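Local coordinates for citrate synthase (Metallosphaera sedula, PDB 6ABX), which probably catalyses the condensation of oxaloacetate with acetyl-CoA and water to give citrate and CoA, a step of the tricarboxylic acid cycle, at residues 265-270 with 307-312. Sequence-based numbering, arbitrary orientation.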
ATOM      1  N   ILE A 265      16.667   7.906 -24.444  1.00 14.11           N
ATOM      2  CA  ILE A 265      15.718   8.881 -24.955  1.00 14.08           C
ATOM      3  C   ILE A 265      15.865  10.190 -24.186  1.00 13.73           C
ATOM      4  O   ILE A 265      15.915  11.289 -24.767  1.00 14.81           O
ATOM      5  CB  ILE A 265      14.274   8.341 -24.919  1.00 13.05           C
ATOM      6  CG1 ILE A 265      14.119   7.149 -25.864  1.00 13.63           C
ATOM      7  CG2 ILE A 265      13.299   9.438 -25.209  1.00 13.68           C
ATOM      8  CD1 ILE A 265      12.872   6.362 -25.659  1.00 13.04           C
ATOM      9  N   LEU A 266      15.956  10.117 -22.848  1.00 14.89           N
ATOM     10  CA  LEU A 266      16.115  11.331 -22.072  1.00 15.11           C
ATOM     11  C   LEU A 266      17.382  12.082 -22.468  1.00 14.96           C
ATOM     12  O   LEU A 266      17.399  13.300 -22.516  1.00 15.13           O
ATOM     13  CB  LEU A 266      16.210  11.036 -20.567  1.00 16.28           C
ATOM     14  CG  LEU A 266      14.933  10.630 -19.860  1.00 19.12           C
ATOM     15  CD1 LEU A 266      15.247  10.056 -18.502  1.00 20.15           C
ATOM     16  CD2 LEU A 266      13.968  11.790 -19.730  1.00 19.25           C
ATOM     17  N   LYS A 267      18.477  11.358 -22.706  1.00 15.86           N
ATOM     18  CA  LYS A 267      19.718  12.005 -23.085  1.00 17.44           C
ATOM     19  C   LYS A 267      19.557  12.804 -24.407  1.00 17.01           C
ATOM     20  O   LYS A 267      20.096  13.907 -24.562  1.00 20.23           O
ATOM     21  CB  LYS A 267      20.814  10.953 -23.232  1.00 18.14           C
ATOM     22  CG  LYS A 267      22.201  11.561 -23.455  1.00 23.11           C
ATOM     23  CD  LYS A 267      23.285  10.573 -23.642  1.00 23.46           C
ATOM     24  CE  LYS A 267      24.580  11.295 -23.973  1.00 26.91           C
ATOM     25  NZ  LYS A 267      25.699  10.345 -23.996  1.00 31.73           N
ATOM     26  N   GLU A 268      18.811  12.237 -25.344  1.00 16.32           N
ATOM     27  CA  GLU A 268      18.558  12.900 -26.632  1.00 17.53           C
ATOM     28  C   GLU A 268      17.699  14.144 -26.423  1.00 19.29           C
ATOM     29  O   GLU A 268      17.954  15.193 -27.029  1.00 20.44           O
ATOM     30  CB  GLU A 268      17.770  11.972 -27.557  1.00 18.43           C
ATOM     31  CG  GLU A 268      18.575  10.803 -28.057  1.00 21.21           C
ATOM     32  CD  GLU A 268      17.779   9.710 -28.763  1.00 23.07           C
ATOM     33  OE1 GLU A 268      18.419   8.861 -29.374  1.00 25.23           O
ATOM     34  OE2 GLU A 268      16.556   9.678 -28.643  1.00 23.26           O
ATOM     35  N   TYR A 269      16.606  13.985 -25.650  1.00 21.65           N
ATOM     36  CA  TYR A 269      15.641  15.096 -25.496  1.00 22.27           C
ATOM     37  C   TYR A 269      16.239  16.210 -24.626  1.00 24.88           C
ATOM     38  O   TYR A 269      15.920  17.356 -24.825  1.00 26.23           O
ATOM     39  CB  TYR A 269      14.301  14.602 -24.968  1.00 21.88           C
ATOM     40  CG  TYR A 269      13.325  14.306 -26.077  1.00 20.08           C
ATOM     41  CD1 TYR A 269      12.691  15.333 -26.727  1.00 20.46           C
ATOM     42  CD2 TYR A 269      13.104  13.021 -26.530  1.00 20.90           C
ATOM     43  CE1 TYR A 269      11.778  15.091 -27.742  1.00 21.92           C
ATOM     44  CE2 TYR A 269      12.198  12.753 -27.546  1.00 20.68           C
ATOM     45  CZ  TYR A 269      11.505  13.795 -28.134  1.00 21.90           C
ATOM     46  OH  TYR A 269      10.624  13.608 -29.153  1.00 24.78           O
ATOM     47  N   ALA A 270      17.147  15.857 -23.725  1.00 24.85           N
ATOM     48  CA  ALA A 270      17.849  16.849 -22.919  1.00 27.74           C
ATOM     49  C   ALA A 270      18.552  17.859 -23.833  1.00 26.57           C
ATOM     50  O   ALA A 270      18.700  18.998 -23.473  1.00 26.47           O
ATOM     51  CB  ALA A 270      18.826  16.214 -21.956  1.00 26.95           C
ATOM     52  N   ASP A 307      17.195   6.723 -14.157  1.00 15.61           N
ATOM     53  CA  ASP A 307      17.450   7.749 -13.169  1.00 17.79           C
ATOM     54  C   ASP A 307      18.867   8.333 -13.232  1.00 19.21           C
ATOM     55  O   ASP A 307      19.159   9.208 -12.416  1.00 21.24           O
ATOM     56  CB  ASP A 307      17.190   7.326 -11.726  1.00 19.57           C
ATOM     57  CG  ASP A 307      17.825   6.028 -11.272  1.00 25.92           C
ATOM     58  OD1 ASP A 307      18.728   5.546 -11.955  1.00 27.62           O
ATOM     59  OD2 ASP A 307      17.354   5.495 -10.213  1.00 35.21           O
ATOM     60  N   PHE A 308      19.704   7.965 -14.217  1.00 16.32           N
ATOM     61  CA  PHE A 308      20.913   8.712 -14.431  1.00 15.19           C
ATOM     62  C   PHE A 308      20.605  10.137 -14.892  1.00 15.03           C
ATOM     63  O   PHE A 308      21.275  11.103 -14.471  1.00 14.71           O
ATOM     64  CB  PHE A 308      21.782   7.972 -15.439  1.00 15.44           C
ATOM     65  CG  PHE A 308      23.167   8.546 -15.563  1.00 15.00           C
ATOM     66  CD1 PHE A 308      24.118   8.257 -14.603  1.00 15.10           C
ATOM     67  CD2 PHE A 308      23.488   9.419 -16.584  1.00 14.49           C
ATOM     68  CE1 PHE A 308      25.413   8.745 -14.729  1.00 13.99           C
ATOM     69  CE2 PHE A 308      24.773   9.946 -16.687  1.00 15.52           C
ATOM     70  CZ  PHE A 308      25.717   9.633 -15.725  1.00 15.28           C
ATOM     71  N   TYR A 309      19.632  10.268 -15.812  1.00 13.65           N
ATOM     72  CA  TYR A 309      19.315  11.558 -16.460  1.00 14.70           C
ATOM     73  C   TYR A 309      17.997  12.155 -15.921  1.00 13.84           C
ATOM     74  O   TYR A 309      17.823  13.347 -16.044  1.00 14.71           O
ATOM     75  CB  TYR A 309      19.199  11.383 -17.981  1.00 16.71           C
ATOM     76  CG  TYR A 309      20.547  11.299 -18.658  1.00 17.29           C
ATOM     77  CD1 TYR A 309      21.413  12.379 -18.625  1.00 19.60           C
ATOM     78  CD2 TYR A 309      20.970  10.145 -19.277  1.00 19.73           C
ATOM     79  CE1 TYR A 309      22.668  12.324 -19.223  1.00 22.31           C
ATOM     80  CE2 TYR A 309      22.259  10.052 -19.808  1.00 19.56           C
ATOM     81  CZ  TYR A 309      23.096  11.147 -19.792  1.00 21.46           C
ATOM     82  OH  TYR A 309      24.360  11.035 -20.332  1.00 27.77           O
ATOM     83  N   SER A 310      17.074  11.349 -15.373  1.00 13.12           N
ATOM     84  CA  SER A 310      15.701  11.864 -15.096  1.00 13.84           C
ATOM     85  C   SER A 310      15.755  13.004 -14.087  1.00 14.66           C
ATOM     86  O   SER A 310      15.132  14.064 -14.305  1.00 13.83           O
ATOM     87  CB  SER A 310      14.779  10.797 -14.662  1.00 13.47           C
ATOM     88  OG  SER A 310      15.210  10.215 -13.438  1.00 14.73           O
ATOM     89  N   GLY A 311      16.476  12.810 -12.970  1.00 14.67           N
ATOM     90  CA  GLY A 311      16.511  13.869 -11.967  1.00 15.58           C
ATOM     91  C   GLY A 311      17.050  15.189 -12.510  1.00 13.93           C
ATOM     92  O   GLY A 311      16.505  16.261 -12.248  1.00 14.62           O
ATOM     93  N   LEU A 312      18.106  15.137 -13.317  1.00 14.15           N
ATOM     94  CA  LEU A 312      18.692  16.318 -13.923  1.00 16.07           C
ATOM     95  C   LEU A 312      17.720  17.027 -14.871  1.00 15.83           C
ATOM     96  O   LEU A 312      17.586  18.253 -14.859  1.00 17.51           O
ATOM     97  CB  LEU A 312      19.997  15.902 -14.617  1.00 18.18           C
ATOM     98  CG  LEU A 312      20.680  16.989 -15.433  1.00 20.15           C
ATOM     99  CD1 LEU A 312      20.907  18.213 -14.576  1.00 18.41           C
ATOM    100  CD2 LEU A 312      21.985  16.454 -15.991  1.00 21.10           C
TER
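Lys267 lays its aliphatic chain over one face of the Tyr309 ring. Lys267 CB sits 4.1 Å from the centroid of the Tyr309 ring and 23° off the normal, a CH-pi contact offset toward the rim. With CG anti to the backbone N (chi1 -173°) and the chain extended beyond it, the methylenes run on past the ring toward the phenol oxygen. Lys267 CG lies 3.8 Å from Tyr309 CZ. Lys267 CD lies 3.5 Å from Tyr309 OH. Phe308 CD2 comes over the opposite face, 3.5 Å above the plane of the Tyr309 ring and offset toward its rim, so the phenol has a lysine chain on one side and an aromatic carbon on the other. Leu266 fills in beside the root of the tyrosine, with Leu266 CB 4.0 Å from Tyr309 CB. Leu266 CD1 reaches Ser310, 3.8 Å from Ser310 N. Leu266, Tyr309 and Ser310 are buried, and they meet by van der Waals contact.

The contact joins helix 261-270 to residues 307-312, which run into helix 310-316, in the largely alpha-helical citrate synthase fold. The active site is close by. The side chain of Ser310 is about 8 Å from bound citrate, and that of Leu266 is about 5 Å from the side chain of Arg262, which binds oxaloacetate. Asp307, two residues before Tyr309, is probably catalytic.

Helix 277-297 takes up the polar ends. Tyr309 OH is hydrogen-bonded to Asn287 OD1, and Lys267 NZ forms a salt bridge with Glu290 OE2. Were Tyr309 a leucine, Asn287 OD1 would probably lose its hydroxyl partner, and Lys267 CB and CG the ring face they pack on, with a gap left beside Phe308 CD2. Farther out, Leu266 also packs on Ser172 of helix 163-174 and on Val306.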